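Local coordinates for imelysin-like protein (Psychrobacter arcticus, PDB 3PF0), which is of unknown function but belongs to the imelysin-like peptidase M75 family and is a putative metalloendopeptidase, at residues L260-A265 with R269-A274. Numbering follows the deposited sequence.
Sequences LPAATA and RAIINA
A type II beta turn from Leu260 to Ala263, in the loop between helix 225-250 and helix 268-283, packs against the first turns of the latter helix. Pro261 and Ala262 are the two central residues of the turn. Both direct their CB atoms toward the helix. Pro261 meets Ile271 most closely, with its CB 3.6 Å from Ile271 CG2. The ring carbon Pro261 CG lies 3.8 Å from Ile271 CG2, so one edge of the ring runs alongside the branch point of the isoleucine. The two side chains point opposite ways and overlap along their flanks.

Ile271 divides its branches between the two turn residues. CG2 stands anti to the backbone N and takes the proline. Ile271 CG1, beside the backbone N (chi1 -53°), lies 3.8 Å from Ala262 CB. Ile272 adds a lighter touch, its CD1 reaching Pro261 CG at 4.1 Å.

Ala106 of helix 92-112 touches Ile271, and Trp102 touches Ala262. Met241 and Ile246 of helix 225-250 cover Ile272. Just past the turn, Ala265 N is hydrogen-bonded to Glu172 OE2.

No hydrogen bond links the two segments. The contact is wholly apolar, held by van der Waals packing and burial of carbon surface: the loop folds back on the helix it leads into, and the proline ring lies mainly on buried Ile271, with Ile272 at its margin.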
ATOM      1  N   LEU A 260      -1.467 -10.168  -9.777  1.00 39.28           N
ATOM      2  CA  LEU A 260      -1.832  -9.925  -8.391  1.00 37.72           C
ATOM      3  C   LEU A 260      -0.654  -9.271  -7.683  1.00 39.88           C
ATOM      4  O   LEU A 260       0.487  -9.554  -8.060  1.00 39.14           O
ATOM      5  CB  LEU A 260      -2.148 -11.259  -7.698  1.00 37.67           C
ATOM      6  CG  LEU A 260      -3.527 -11.850  -7.856  1.00 42.32           C
ATOM      7  CD1 LEU A 260      -3.450 -13.320  -7.715  1.00 43.17           C
ATOM      8  CD2 LEU A 260      -4.466 -11.336  -6.793  1.00 43.45           C
ATOM      9  N   PRO A 261      -0.846  -8.462  -6.626  1.00 35.81           N
ATOM     10  CA  PRO A 261       0.335  -7.977  -5.886  1.00 34.60           C
ATOM     11  C   PRO A 261       1.058  -9.187  -5.265  1.00 37.76           C
ATOM     12  O   PRO A 261       0.395 -10.182  -4.959  1.00 36.07           O
ATOM     13  CB  PRO A 261      -0.260  -7.021  -4.849  1.00 35.83           C
ATOM     14  CG  PRO A 261      -1.662  -7.453  -4.678  1.00 40.87           C
ATOM     15  CD  PRO A 261      -2.107  -8.035  -5.984  1.00 37.48           C
ATOM     16  N   ALA A 262       2.412  -9.148  -5.180  1.00 34.54           N
ATOM     17  CA  ALA A 262       3.268 -10.242  -4.679  1.00 34.55           C
ATOM     18  C   ALA A 262       3.004 -11.580  -5.421  1.00 38.94           C
ATOM     19  O   ALA A 262       2.969 -12.649  -4.798  1.00 39.06           O
ATOM     20  CB  ALA A 262       3.101 -10.421  -3.168  1.00 35.13           C
ATOM     21  N   ALA A 263       2.855 -11.509  -6.763  1.00 35.50           N
ATOM     22  CA  ALA A 263       2.596 -12.662  -7.624  1.00 35.72           C
ATOM     23  C   ALA A 263       3.752 -13.667  -7.625  1.00 40.50           C
ATOM     24  O   ALA A 263       3.494 -14.870  -7.605  1.00 41.37           O
ATOM     25  CB  ALA A 263       2.315 -12.204  -9.051  1.00 36.49           C
ATOM     26  N   THR A 264       5.012 -13.183  -7.680  1.00 35.74           N
ATOM     27  CA  THR A 264       6.199 -14.045  -7.720  1.00 35.11           C
ATOM     28  C   THR A 264       6.388 -14.735  -6.361  1.00 38.41           C
ATOM     29  O   THR A 264       6.674 -15.931  -6.322  1.00 39.04           O
ATOM     30  CB  THR A 264       7.426 -13.223  -8.138  1.00 40.41           C
ATOM     31  OG1 THR A 264       7.150 -12.598  -9.394  1.00 39.80           O
ATOM     32  CG2 THR A 264       8.668 -14.072  -8.273  1.00 39.73           C
ATOM     33  N   ALA A 265       6.195 -13.985  -5.259  1.00 33.47           N
ATOM     34  CA  ALA A 265       6.301 -14.487  -3.886  1.00 33.33           C
ATOM     35  C   ALA A 265       5.128 -15.415  -3.535  1.00 37.63           C
ATOM     36  O   ALA A 265       5.255 -16.263  -2.648  1.00 37.17           O
ATOM     37  CB  ALA A 265       6.341 -13.314  -2.911  1.00 32.96           C
ATOM     38  N   ARG A 269      -2.653 -12.743  -0.725  1.00 36.64           N
ATOM     39  CA  ARG A 269      -3.586 -12.683   0.410  1.00 37.07           C
ATOM     40  C   ARG A 269      -3.061 -11.731   1.507  1.00 40.44           C
ATOM     41  O   ARG A 269      -3.836 -10.935   2.026  1.00 39.99           O
ATOM     42  CB  ARG A 269      -3.857 -14.081   0.984  1.00 36.86           C
ATOM     43  CG  ARG A 269      -5.026 -14.112   1.989  1.00 43.12           C
ATOM     44  CD  ARG A 269      -5.176 -15.454   2.684  1.00 42.67           C
ATOM     45  NE  ARG A 269      -4.088 -15.723   3.627  1.00 42.51           N
ATOM     46  CZ  ARG A 269      -3.772 -16.935   4.078  1.00 64.24           C
ATOM     47  NH1 ARG A 269      -4.462 -17.999   3.687  1.00 57.99           N
ATOM     48  NH2 ARG A 269      -2.764 -17.092   4.924  1.00 54.41           N
ATOM     49  N   ALA A 270      -1.749 -11.783   1.807  1.00 36.81           N
ATOM     50  CA  ALA A 270      -1.099 -10.925   2.797  1.00 36.52           C
ATOM     51  C   ALA A 270      -1.147  -9.438   2.401  1.00 39.47           C
ATOM     52  O   ALA A 270      -1.296  -8.590   3.278  1.00 37.50           O
ATOM     53  CB  ALA A 270       0.344 -11.360   3.004  1.00 36.91           C
ATOM     54  N   ILE A 271      -1.037  -9.125   1.090  1.00 37.20           N
ATOM     55  CA  ILE A 271      -1.083  -7.742   0.596  1.00 36.57           C
ATOM     56  C   ILE A 271      -2.521  -7.193   0.705  1.00 41.05           C
ATOM     57  O   ILE A 271      -2.701  -6.097   1.230  1.00 40.77           O
ATOM     58  CB  ILE A 271      -0.500  -7.605  -0.846  1.00 39.03           C
ATOM     59  CG1 ILE A 271       0.926  -8.221  -0.954  1.00 38.58           C
ATOM     60  CG2 ILE A 271      -0.501  -6.142  -1.319  1.00 38.85           C
ATOM     61  CD1 ILE A 271       1.999  -7.688   0.111  1.00 41.41           C
ATOM     62  N   ILE A 272      -3.535  -7.970   0.261  1.00 37.87           N
ATOM     63  CA  ILE A 272      -4.948  -7.558   0.313  1.00 37.55           C
ATOM     64  C   ILE A 272      -5.397  -7.372   1.783  1.00 40.73           C
ATOM     65  O   ILE A 272      -6.084  -6.402   2.088  1.00 40.53           O
ATOM     66  CB  ILE A 272      -5.863  -8.537  -0.485  1.00 40.44           C
ATOM     67  CG1 ILE A 272      -5.423  -8.646  -1.979  1.00 40.43           C
ATOM     68  CG2 ILE A 272      -7.355  -8.170  -0.375  1.00 41.45           C
ATOM     69  CD1 ILE A 272      -5.288  -7.307  -2.809  1.00 45.46           C
ATOM     70  N   ASN A 273      -4.964  -8.277   2.681  1.00 36.90           N
ATOM     71  CA  ASN A 273      -5.250  -8.249   4.115  1.00 36.49           C
ATOM     72  C   ASN A 273      -4.681  -6.982   4.776  1.00 38.46           C
ATOM     73  O   ASN A 273      -5.393  -6.324   5.539  1.00 39.40           O
ATOM     74  CB  ASN A 273      -4.674  -9.503   4.771  1.00 40.87           C
ATOM     75  CG  ASN A 273      -5.133  -9.758   6.177  1.00 67.60           C
ATOM     76  OD1 ASN A 273      -6.325  -9.943   6.452  1.00 65.34           O
ATOM     77  ND2 ASN A 273      -4.178  -9.834   7.087  1.00 57.52           N
ATOM     78  N   ALA A 274      -3.427  -6.620   4.460  1.00 32.12           N
ATOM     79  CA  ALA A 274      -2.783  -5.418   5.006  1.00 31.48           C
ATOM     80  C   ALA A 274      -3.564  -4.159   4.604  1.00 36.19           C
ATOM     81  O   ALA A 274      -3.802  -3.297   5.450  1.00 36.61           O
ATOM     82  CB  ALA A 274      -1.340  -5.325   4.523  1.00 31.45           C
TER